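Local coordinates for protein MdbA (Actinomyces oris, PDB 4Z7X) that probably catalyses disulfide-bond formation in exported proteins as a thioredoxin-family thiol-disulfide oxidoreductase linked to pilus assembly, at residues P57-C67 with R191-K202. Numbering follows the deposited sequence. Where two conformers were deposited one is given.
Sequences PVLDIYFDYSC and RELEGTPTVFFK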
loop_
_atom_site.group_PDB
_atom_site.type_symbol
_atom_site.label_atom_id
_atom_site.label_comp_id
_atom_site.label_asym_id
_atom_site.label_seq_id
_atom_site.Cartn_x
_atom_site.Cartn_y
_atom_site.Cartn_z
ATOM N N PRO A 57 -10.244 14.202 1.225
ATOM C CA PRO A 57 -10.748 13.155 2.082
ATOM C C PRO A 57 -9.941 11.878 1.954
ATOM O O PRO A 57 -9.291 11.642 0.936
ATOM C CB PRO A 57 -12.149 12.890 1.511
ATOM C CG PRO A 57 -12.459 14.003 0.648
ATOM C CD PRO A 57 -11.156 14.395 0.072
ATOM N N VAL A 58 -10.029 11.055 2.969
ATOM C CA VAL A 58 -9.263 9.833 3.060
ATOM C C VAL A 58 -9.823 8.706 2.220
ATOM O O VAL A 58 -10.972 8.294 2.407
ATOM C CB VAL A 58 -9.090 9.392 4.534
ATOM C CG1 VAL A 58 -8.268 8.122 4.594
ATOM C CG2 VAL A 58 -8.394 10.494 5.325
ATOM N N LEU A 59 -8.955 8.141 1.370
ATOM C CA LEU A 59 -9.240 6.880 0.654
ATOM C C LEU A 59 -8.337 5.799 1.259
ATOM O O LEU A 59 -7.100 5.861 1.121
ATOM C CB LEU A 59 -8.940 7.002 -0.832
ATOM C CG LEU A 59 -9.236 5.793 -1.697
ATOM C CD1 LEU A 59 -10.735 5.564 -1.844
ATOM C CD2 LEU A 59 -8.557 5.994 -3.055
ATOM N N ASP A 60 -8.960 4.850 1.963
ATOM C CA ASP A 60 -8.241 3.778 2.647
ATOM C C ASP A 60 -8.310 2.551 1.752
ATOM O O ASP A 60 -9.414 2.147 1.344
ATOM C CB ASP A 60 -8.983 3.398 3.948
ATOM C CG ASP A 60 -8.818 4.393 5.056
ATOM O OD1 ASP A 60 -7.675 4.627 5.437
ATOM O OD2 ASP A 60 -9.847 4.933 5.581
ATOM N N ILE A 61 -7.177 1.930 1.490
ATOM C CA ILE A 61 -7.103 0.683 0.768
ATOM C C ILE A 61 -6.396 -0.385 1.629
ATOM O O ILE A 61 -5.235 -0.247 1.955
ATOM C CB ILE A 61 -6.364 0.814 -0.586
ATOM C CG1 ILE A 61 -7.030 1.938 -1.447
ATOM C CG2 ILE A 61 -6.408 -0.508 -1.319
ATOM C CD1 ILE A 61 -6.326 2.252 -2.734
ATOM N N TYR A 62 -7.164 -1.417 1.962
ATOM C CA TYR A 62 -6.666 -2.605 2.660
ATOM C C TYR A 62 -6.325 -3.643 1.600
ATOM O O TYR A 62 -7.177 -3.990 0.752
ATOM C CB TYR A 62 -7.697 -3.173 3.654
ATOM C CG TYR A 62 -7.914 -2.328 4.863
ATOM C CD1 TYR A 62 -8.741 -1.201 4.842
ATOM C CD2 TYR A 62 -7.304 -2.657 6.050
ATOM C CE1 TYR A 62 -8.905 -0.425 5.985
ATOM C CE2 TYR A 62 -7.491 -1.913 7.203
ATOM C CZ TYR A 62 -8.285 -0.794 7.167
ATOM O OH TYR A 62 -8.459 -0.014 8.305
ATOM N N PHE A 63 -5.087 -4.119 1.637
ATOM C CA PHE A 63 -4.572 -4.979 0.566
ATOM C C PHE A 63 -3.585 -6.006 1.101
ATOM O O PHE A 63 -3.071 -5.889 2.218
ATOM C CB PHE A 63 -3.880 -4.113 -0.480
ATOM C CG PHE A 63 -2.557 -3.575 -0.030
ATOM C CD1 PHE A 63 -2.448 -2.408 0.703
ATOM C CD2 PHE A 63 -1.424 -4.336 -0.218
ATOM C CE1 PHE A 63 -1.204 -1.991 1.141
ATOM C CE2 PHE A 63 -0.190 -3.924 0.203
ATOM C CZ PHE A 63 -0.078 -2.744 0.909
ATOM N N ASP A 64 -3.387 -7.051 0.296
ATOM C CA ASP A 64 -2.343 -8.068 0.491
ATOM C C ASP A 64 -1.569 -8.169 -0.833
ATOM O O ASP A 64 -2.178 -8.361 -1.889
ATOM C CB ASP A 64 -3.007 -9.417 0.841
ATOM C CG ASP A 64 -2.017 -10.523 1.183
ATOM O OD1 ASP A 64 -0.865 -10.444 0.753
ATOM O OD2 ASP A 64 -2.417 -11.514 1.848
ATOM N N TYR A 65 -0.260 -8.022 -0.770
ATOM C CA TYR A 65 0.601 -8.194 -1.929
ATOM C C TYR A 65 0.449 -9.524 -2.665
ATOM O O TYR A 65 0.822 -9.617 -3.837
ATOM C CB TYR A 65 2.088 -7.962 -1.590
ATOM C CG TYR A 65 2.460 -6.504 -1.341
ATOM C CD1 TYR A 65 2.268 -5.565 -2.331
ATOM C CD2 TYR A 65 2.926 -6.071 -0.113
ATOM C CE1 TYR A 65 2.589 -4.245 -2.147
ATOM C CE2 TYR A 65 3.240 -4.743 0.104
ATOM C CZ TYR A 65 3.054 -3.830 -0.908
ATOM O OH TYR A 65 3.331 -2.523 -0.685
ATOM N N SER A 66 -0.061 -10.539 -1.983
ATOM C CA SER A 66 -0.274 -11.862 -2.584
ATOM C C SER A 66 -1.715 -12.142 -3.019
ATOM O O SER A 66 -2.031 -13.276 -3.401
ATOM C CB SER A 66 0.162 -12.960 -1.620
ATOM O OG SER A 66 1.563 -12.916 -1.404
ATOM N N CYS A 67 -2.537 -11.091 -3.058
ATOM C CA CYS A 67 -3.957 -11.193 -3.438
ATOM C C CYS A 67 -4.149 -10.785 -4.899
ATOM O O CYS A 67 -3.854 -9.629 -5.304
ATOM C CB CYS A 67 -4.823 -10.325 -2.502
ATOM S SG CYS A 67 -6.547 -10.182 -3.054
ATOM N N ARG A 191 -10.578 -4.810 13.063
ATOM C CA ARG A 191 -11.645 -4.116 12.373
ATOM C C ARG A 191 -12.633 -5.042 11.684
ATOM O O ARG A 191 -13.604 -4.575 11.023
ATOM C CB ARG A 191 -11.015 -3.155 11.395
ATOM C CG ARG A 191 -10.229 -2.114 12.161
ATOM C CD ARG A 191 -9.422 -1.318 11.238
ATOM N NE ARG A 191 -8.979 -0.097 11.902
ATOM C CZ ARG A 191 -7.830 0.506 11.636
ATOM N NH1 ARG A 191 -7.499 1.633 12.260
ATOM N NH2 ARG A 191 -6.981 -0.064 10.815
ATOM N N GLU A 192 -12.384 -6.342 11.851
ATOM C CA GLU A 192 -13.293 -7.413 11.416
ATOM C C GLU A 192 -13.634 -7.322 9.938
ATOM O O GLU A 192 -14.777 -7.523 9.511
ATOM C CB GLU A 192 -14.548 -7.401 12.265
ATOM C CG GLU A 192 -14.228 -7.605 13.749
ATOM C CD GLU A 192 -15.266 -8.400 14.513
ATOM O OE1 GLU A 192 -15.341 -8.188 15.731
ATOM O OE2 GLU A 192 -15.979 -9.244 13.923
ATOM N N LEU A 193 -12.607 -7.042 9.166
ATOM C CA LEU A 193 -12.746 -6.945 7.729
ATOM C C LEU A 193 -12.787 -8.365 7.176
ATOM O O LEU A 193 -12.287 -9.311 7.796
ATOM C CB LEU A 193 -11.601 -6.129 7.146
ATOM C CG LEU A 193 -11.525 -4.725 7.756
ATOM C CD1 LEU A 193 -10.389 -3.976 7.087
ATOM C CD2 LEU A 193 -12.808 -3.940 7.596
ATOM N N GLU A 194 -13.405 -8.504 6.016
ATOM C CA GLU A 194 -13.780 -9.817 5.515
ATOM C C GLU A 194 -12.921 -10.334 4.363
ATOM O O GLU A 194 -12.876 -11.543 4.131
ATOM C CB GLU A 194 -15.262 -9.803 5.145
ATOM C CG GLU A 194 -16.101 -9.188 6.273
ATOM C CD GLU A 194 -17.577 -9.530 6.221
ATOM O OE1 GLU A 194 -18.202 -9.588 7.316
ATOM O OE2 GLU A 194 -18.115 -9.726 5.105
ATOM N N GLY A 195 -12.276 -9.447 3.636
ATOM C CA GLY A 195 -11.457 -9.843 2.515
ATOM C C GLY A 195 -10.596 -8.706 2.011
ATOM O O GLY A 195 -10.632 -7.593 2.551
ATOM N N THR A 196 -9.840 -8.988 0.952
ATOM C CA THR A 196 -9.028 -7.962 0.285
ATOM C C THR A 196 -9.329 -7.918 -1.238
ATOM O O THR A 196 -9.687 -8.923 -1.832
ATOM C CB THR A 196 -7.514 -8.167 0.452
ATOM O OG1 THR A 196 -7.165 -9.491 0.046
ATOM C CG2 THR A 196 -7.104 -7.981 1.886
ATOM N N PRO A 197 -9.250 -6.750 -1.859
ATOM C CA PRO A 197 -9.143 -5.468 -1.170
ATOM C C PRO A 197 -10.413 -5.094 -0.407
ATOM O O PRO A 197 -11.479 -5.617 -0.690
ATOM C CB PRO A 197 -8.908 -4.485 -2.318
ATOM C CG PRO A 197 -9.561 -5.107 -3.484
ATOM C CD PRO A 197 -9.464 -6.586 -3.320
ATOM N N THR A 198 -10.269 -4.187 0.572
ATOM C CA THR A 198 -11.395 -3.508 1.188
ATOM C C THR A 198 -11.075 -2.030 1.062
ATOM O O THR A 198 -9.948 -1.618 1.367
ATOM C CB THR A 198 -11.632 -3.904 2.673
ATOM O OG1 THR A 198 -11.989 -5.289 2.759
ATOM C CG2 THR A 198 -12.746 -3.068 3.242
ATOM N N VAL A 199 -12.038 -1.249 0.611
ATOM C CA VAL A 199 -11.831 0.187 0.369
ATOM C C VAL A 199 -12.870 1.012 1.135
ATOM O O VAL A 199 -14.069 0.701 1.145
ATOM C CB VAL A 199 -11.919 0.455 -1.165
ATOM C CG1 VAL A 199 -11.763 1.924 -1.495
ATOM C CG2 VAL A 199 -10.832 -0.335 -1.915
ATOM N N PHE A 200 -12.390 2.090 1.766
ATOM C CA PHE A 200 -13.253 3.079 2.397
ATOM C C PHE A 200 -12.924 4.444 1.822
ATOM O O PHE A 200 -11.760 4.731 1.477
ATOM C CB PHE A 200 -13.015 3.084 3.899
ATOM C CG PHE A 200 -13.368 1.810 4.575
ATOM C CD1 PHE A 200 -14.638 1.625 5.094
ATOM C CD2 PHE A 200 -12.400 0.826 4.773
ATOM C CE1 PHE A 200 -14.970 0.446 5.715
ATOM C CE2 PHE A 200 -12.713 -0.360 5.408
ATOM C CZ PHE A 200 -14.009 -0.549 5.888
ATOM N N PHE A 201 -13.946 5.278 1.702
ATOM C CA PHE A 201 -13.779 6.669 1.289
ATOM C C PHE A 201 -14.575 7.542 2.216
ATOM O O PHE A 201 -15.759 7.334 2.408
ATOM C CB PHE A 201 -14.187 6.895 -0.173
ATOM C CG PHE A 201 -13.980 8.315 -0.599
ATOM C CD1 PHE A 201 -12.725 8.873 -0.576
ATOM C CD2 PHE A 201 -15.048 9.105 -0.970
ATOM C CE1 PHE A 201 -12.531 10.195 -0.938
ATOM C CE2 PHE A 201 -14.863 10.409 -1.322
ATOM C CZ PHE A 201 -13.610 10.961 -1.296
ATOM N N LYS A 202 -13.896 8.495 2.842
ATOM C CA LYS A 202 -14.490 9.277 3.931
ATOM C C LYS A 202 -15.116 8.390 5.014
ATOM O O LYS A 202 -16.177 8.715 5.570
ATOM C CB LYS A 202 -15.533 10.238 3.396
ATOM C CG LYS A 202 -14.994 11.218 2.391
ATOM C CD LYS A 202 -16.084 12.001 1.676
ATOM C CE LYS A 202 -16.569 13.145 2.533
ATOM N NZ LYS A 202 -17.533 14.006 1.819
#
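Val58 to Phe63 and Thr198 to Phe201 run antiparallel, their axes 4.7 Å apart at closest approach. Asp60 pairs with Phe200 and Tyr62 with Thr198 as hydrogen-bonded pairs; the straightest of these bonds, Tyr62 N to Thr198 O, has an N-H...O angle of 170°. A fifth bond, from Lys202 N to Val58 O, closes the ladder.

Tyr62 buries more surface than any other residue here. With CG anti to its carbonyl carbon (chi1 -71°), the ring turns one face to Leu193, whose CD1 sits 3.5 Å from its centroid in a CH-pi contact. Thr198 O and Arg191 NH2 lie at the ring's edge, NH2 2.9 Å from Tyr62 OH at too poor an angle for a hydrogen bond; the guanidinium, turned 82° to the ring, salt-bridges Asp38 and gives NE-H to Pro15 O. CE1 of Tyr62 meets Phe200 CE2 at 3.9 Å, and His95 stacks on the tyrosine ring. Replacing Tyr62 by an alanine is likely to leave Leu193 CD1 over a gap and Phe200 without this ring contact.

Beyond the strands lies what is probably the active-site end of a thioredoxin fold: Thr196 precedes a cis peptide to Pro197, the cis-proline of this family, beside Cys67, the N-cap of helix 68-86 and probably first cysteine of a CxxC redox motif. Thr196 OG1 comes within 3.2 Å of Cys67 SG, consistent with a loop that flanks the redox site.

On the sheet face bearing Leu59, Ile61, Val199 and Phe201, Leu59 CD1 touches Val199 CG1 at 3.8 Å. Just before the strand, Pro57 CB rests 3.7 Å from Phe201 CE1.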